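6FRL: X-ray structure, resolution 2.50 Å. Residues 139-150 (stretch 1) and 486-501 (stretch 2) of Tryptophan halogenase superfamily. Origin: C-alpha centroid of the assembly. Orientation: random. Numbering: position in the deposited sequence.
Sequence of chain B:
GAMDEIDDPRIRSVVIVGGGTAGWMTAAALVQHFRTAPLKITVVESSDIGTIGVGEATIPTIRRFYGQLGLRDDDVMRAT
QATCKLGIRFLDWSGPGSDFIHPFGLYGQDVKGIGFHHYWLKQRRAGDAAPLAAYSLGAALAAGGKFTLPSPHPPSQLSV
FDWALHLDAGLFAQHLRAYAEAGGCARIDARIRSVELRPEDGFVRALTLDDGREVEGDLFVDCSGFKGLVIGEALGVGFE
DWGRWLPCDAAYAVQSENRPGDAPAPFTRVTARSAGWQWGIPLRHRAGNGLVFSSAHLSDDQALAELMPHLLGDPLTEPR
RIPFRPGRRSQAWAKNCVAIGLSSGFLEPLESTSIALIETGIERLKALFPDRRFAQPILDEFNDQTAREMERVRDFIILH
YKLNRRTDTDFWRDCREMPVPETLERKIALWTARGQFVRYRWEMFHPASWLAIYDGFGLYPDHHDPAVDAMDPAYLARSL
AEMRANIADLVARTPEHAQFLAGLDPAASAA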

# COMPACT_ATOMS: atom_id res chain seq x y z
N ALA B 139 24.42 5.16 -1.83
CA ALA B 139 25.43 4.15 -2.15
C ALA B 139 26.78 4.76 -2.41
O ALA B 139 27.79 4.26 -1.92
CB ALA B 139 25.00 3.35 -3.36
N ALA B 140 26.80 5.85 -3.18
CA ALA B 140 28.04 6.61 -3.47
C ALA B 140 28.69 7.16 -2.19
O ALA B 140 29.90 7.07 -2.02
CB ALA B 140 27.75 7.75 -4.45
N LEU B 141 27.87 7.72 -1.29
CA LEU B 141 28.37 8.19 0.03
C LEU B 141 28.92 7.01 0.84
O LEU B 141 29.98 7.13 1.41
CB LEU B 141 27.26 8.91 0.81
CG LEU B 141 26.80 10.32 0.45
CD1 LEU B 141 25.51 10.70 1.17
CD2 LEU B 141 27.84 11.33 0.84
N ALA B 142 28.24 5.87 0.88
CA ALA B 142 28.79 4.71 1.62
C ALA B 142 30.14 4.24 1.07
O ALA B 142 31.08 3.99 1.84
CB ALA B 142 27.80 3.54 1.64
N ALA B 143 30.23 4.09 -0.25
CA ALA B 143 31.49 3.69 -0.92
C ALA B 143 32.62 4.74 -0.72
O ALA B 143 33.77 4.37 -0.59
CB ALA B 143 31.26 3.47 -2.40
N GLY B 144 32.26 6.04 -0.64
CA GLY B 144 33.22 7.09 -0.39
C GLY B 144 33.67 7.34 1.04
O GLY B 144 34.38 8.32 1.30
N GLY B 145 33.28 6.48 1.98
CA GLY B 145 33.50 6.73 3.41
C GLY B 145 32.96 8.07 3.91
O GLY B 145 33.47 8.60 4.89
N LYS B 146 31.94 8.63 3.25
CA LYS B 146 31.35 9.93 3.61
C LYS B 146 30.04 9.80 4.40
O LYS B 146 29.44 8.70 4.46
CB LYS B 146 31.10 10.79 2.36
CG LYS B 146 32.30 11.08 1.46
CD LYS B 146 33.61 11.38 2.24
CE LYS B 146 34.81 11.75 1.35
NZ LYS B 146 34.49 12.87 0.41
N PHE B 147 29.66 10.90 5.05
CA PHE B 147 28.36 11.07 5.70
C PHE B 147 27.90 12.53 5.84
O PHE B 147 28.67 13.41 6.23
CB PHE B 147 28.32 10.42 7.11
CG PHE B 147 26.94 10.50 7.74
CD1 PHE B 147 25.96 9.57 7.44
CD2 PHE B 147 26.59 11.59 8.56
CE1 PHE B 147 24.68 9.67 8.01
CE2 PHE B 147 25.31 11.70 9.11
CZ PHE B 147 24.35 10.74 8.84
N THR B 148 26.62 12.76 5.57
CA THR B 148 25.94 14.03 5.88
C THR B 148 24.45 13.77 6.12
O THR B 148 23.86 12.83 5.56
CB THR B 148 26.13 15.10 4.77
OG1 THR B 148 25.69 16.37 5.23
CG2 THR B 148 25.34 14.77 3.48
N LEU B 149 23.84 14.59 6.97
CA LEU B 149 22.40 14.54 7.14
C LEU B 149 21.71 14.82 5.80
O LEU B 149 22.11 15.75 5.12
CB LEU B 149 21.93 15.54 8.21
CG LEU B 149 22.42 15.35 9.66
CD1 LEU B 149 21.69 16.35 10.59
CD2 LEU B 149 22.25 13.91 10.16
N PRO B 150 20.71 14.01 5.40
CA PRO B 150 19.94 14.37 4.19
C PRO B 150 19.19 15.70 4.34
O PRO B 150 18.83 16.08 5.44
CB PRO B 150 18.92 13.23 4.07
CG PRO B 150 18.83 12.69 5.42
CD PRO B 150 20.19 12.78 6.02
N ASN B 486 26.56 14.86 -10.86
CA ASN B 486 25.98 15.58 -9.70
C ASN B 486 26.23 14.82 -8.39
O ASN B 486 26.64 15.38 -7.37
CB ASN B 486 24.46 15.80 -9.85
CG ASN B 486 24.09 16.83 -10.94
OD1 ASN B 486 24.89 17.70 -11.28
ND2 ASN B 486 22.87 16.71 -11.49
N ILE B 487 25.96 13.52 -8.43
CA ILE B 487 26.22 12.64 -7.28
C ILE B 487 27.71 12.57 -6.92
O ILE B 487 28.07 12.71 -5.76
CB ILE B 487 25.60 11.23 -7.49
CG1 ILE B 487 24.09 11.32 -7.33
CG2 ILE B 487 26.18 10.22 -6.49
CD1 ILE B 487 23.36 10.06 -7.72
N ALA B 488 28.57 12.34 -7.92
CA ALA B 488 30.01 12.09 -7.65
C ALA B 488 30.63 13.34 -7.02
O ALA B 488 31.33 13.22 -6.04
CB ALA B 488 30.73 11.67 -8.92
N ASP B 489 30.26 14.52 -7.53
CA ASP B 489 30.71 15.83 -7.02
C ASP B 489 30.14 16.25 -5.66
O ASP B 489 30.84 16.91 -4.86
CB ASP B 489 30.40 16.94 -8.06
CG ASP B 489 31.25 16.83 -9.32
OD1 ASP B 489 32.34 16.24 -9.27
OD2 ASP B 489 30.82 17.35 -10.36
N LEU B 490 28.88 15.90 -5.41
CA LEU B 490 28.25 16.06 -4.09
C LEU B 490 28.98 15.17 -3.06
O LEU B 490 29.37 15.64 -1.99
CB LEU B 490 26.75 15.74 -4.20
CG LEU B 490 25.85 15.82 -2.95
CD1 LEU B 490 26.12 17.05 -2.08
CD2 LEU B 490 24.40 15.83 -3.39
N VAL B 491 29.21 13.90 -3.42
CA VAL B 491 30.00 13.01 -2.57
C VAL B 491 31.37 13.57 -2.28
O VAL B 491 31.81 13.52 -1.16
CB VAL B 491 30.16 11.57 -3.17
CG1 VAL B 491 31.18 10.74 -2.41
CG2 VAL B 491 28.85 10.82 -3.14
N ALA B 492 32.03 14.07 -3.31
CA ALA B 492 33.43 14.52 -3.24
C ALA B 492 33.61 15.63 -2.22
O ALA B 492 34.58 15.63 -1.43
CB ALA B 492 33.93 14.96 -4.60
N ARG B 493 32.64 16.54 -2.19
CA ARG B 493 32.70 17.65 -1.26
C ARG B 493 32.05 17.44 0.11
O ARG B 493 31.97 18.38 0.90
CB ARG B 493 32.17 18.90 -1.93
CG ARG B 493 30.69 18.93 -2.19
CD ARG B 493 30.39 20.14 -3.06
NE ARG B 493 29.11 19.98 -3.70
CZ ARG B 493 28.86 19.81 -4.99
NH1 ARG B 493 29.80 19.79 -5.90
NH2 ARG B 493 27.60 19.65 -5.35
N THR B 494 31.64 16.21 0.43
CA THR B 494 30.98 15.92 1.69
C THR B 494 32.04 15.44 2.68
O THR B 494 32.99 14.74 2.30
CB THR B 494 29.82 14.93 1.44
OG1 THR B 494 28.80 15.60 0.68
CG2 THR B 494 29.20 14.44 2.73
N PRO B 495 31.91 15.82 3.97
CA PRO B 495 32.93 15.34 4.92
C PRO B 495 32.95 13.83 5.13
O PRO B 495 32.02 13.14 4.74
CB PRO B 495 32.57 16.05 6.24
CG PRO B 495 31.23 16.66 6.02
CD PRO B 495 31.02 16.83 4.56
N GLU B 496 34.01 13.33 5.74
CA GLU B 496 34.13 11.92 6.03
C GLU B 496 33.20 11.56 7.18
O GLU B 496 32.77 12.40 7.96
CB GLU B 496 35.55 11.57 6.44
CG GLU B 496 36.64 11.78 5.40
CD GLU B 496 38.05 11.56 5.95
OE1 GLU B 496 38.23 10.73 6.88
OE2 GLU B 496 38.99 12.22 5.45
N HIS B 497 32.94 10.27 7.27
CA HIS B 497 32.22 9.67 8.39
C HIS B 497 32.83 10.13 9.72
O HIS B 497 32.09 10.55 10.63
CB HIS B 497 32.23 8.12 8.24
CG HIS B 497 31.33 7.39 9.18
ND1 HIS B 497 31.52 6.06 9.50
CD2 HIS B 497 30.22 7.78 9.86
CE1 HIS B 497 30.58 5.67 10.35
NE2 HIS B 497 29.79 6.70 10.59
N ALA B 498 34.16 10.12 9.82
CA ALA B 498 34.86 10.44 11.07
C ALA B 498 34.50 11.80 11.64
O ALA B 498 34.46 11.93 12.86
CB ALA B 498 36.37 10.31 10.91
N GLN B 499 34.24 12.80 10.78
CA GLN B 499 33.91 14.16 11.27
C GLN B 499 32.58 14.25 12.05
O GLN B 499 32.45 15.03 13.00
CB GLN B 499 33.87 15.17 10.11
CG GLN B 499 33.53 16.60 10.52
CD GLN B 499 33.67 17.58 9.37
OE1 GLN B 499 34.73 17.65 8.71
NE2 GLN B 499 32.59 18.33 9.07
N PHE B 500 31.58 13.48 11.60
CA PHE B 500 30.28 13.41 12.27
C PHE B 500 30.40 12.70 13.61
O PHE B 500 29.74 13.08 14.56
CB PHE B 500 29.30 12.65 11.39
CG PHE B 500 27.90 12.72 11.88
CD1 PHE B 500 27.10 13.84 11.57
CD2 PHE B 500 27.37 11.70 12.63
CE1 PHE B 500 25.80 13.93 12.03
CE2 PHE B 500 26.05 11.79 13.08
CZ PHE B 500 25.28 12.89 12.76
N LEU B 501 31.25 11.68 13.65
CA LEU B 501 31.50 10.94 14.88
C LEU B 501 32.31 11.73 15.90
O LEU B 501 32.09 11.59 17.11
CB LEU B 501 32.22 9.61 14.61
CG LEU B 501 31.55 8.64 13.65
CD1 LEU B 501 32.36 7.34 13.64
CD2 LEU B 501 30.10 8.35 13.99
O HOH W 1 36.60 13.97 -0.56
O HOH W 2 30.53 13.40 8.28

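How do the two backbones meet? Stretch 1 turns through Gly144 and Gly145 into an extended run from Lys146; stretch 2 is extended over Thr494 to Glu496 before a second helix, 497-501. The helices that precede these runs cross at -41° with their axes 9.5 Å apart at closest approach. Beyond them, Lys146 and Glu496 form a single beta bridge, their CA atoms 4.2 Å apart. Two nearly straight hydrogen bonds flank it: His497 N donates to Gly145 O at 3.0 Å, and Phe147 N to Pro495 O at 3.3 Å. Water 2 extends the link, donating to both Phe147 O and Glu496 O.

What fills the space between the helices? Small and branched side chains do. Ala140 points toward the partner, and its CB lies 3.5 Å from Val491 CG2 and 3.6 Å from Ile487 CG2. Gly144 also leaves room: a CB there would come to about 3.1 Å from Val491 CG1, a tight fit.

How does Lys146 use its long side chain? Its CB points sideways, but the chain reaches the end of the helix at 486-492. Lys146 NZ donates to Thr494 O at 3.1 Å and to Val491 O at 3.2 Å, joining Thr494 N at the latter. Water 1 accepts from Lys146 NZ at 2.6 Å and donates to Ala492 O at 2.8 Å, so Lys146 NZ reaches Val491 and Thr494 directly and Ala492 through water 1.

What do the remaining side chains do? Thr494 turns its OG1 back to Leu490 O, a 2.7 Å hydrogen bond, while its CG2 lies 3.9 Å from Leu141 CD2 and 3.7 Å from Thr148 CB. Farther along, the edge of Phe147 meets the face of Phe500, with planes at 59° and Phe147 CE2 3.7 Å from Phe500 CE1. Leu149 CD2 adds a looser contact, 4.0 Å from Phe500 CE1.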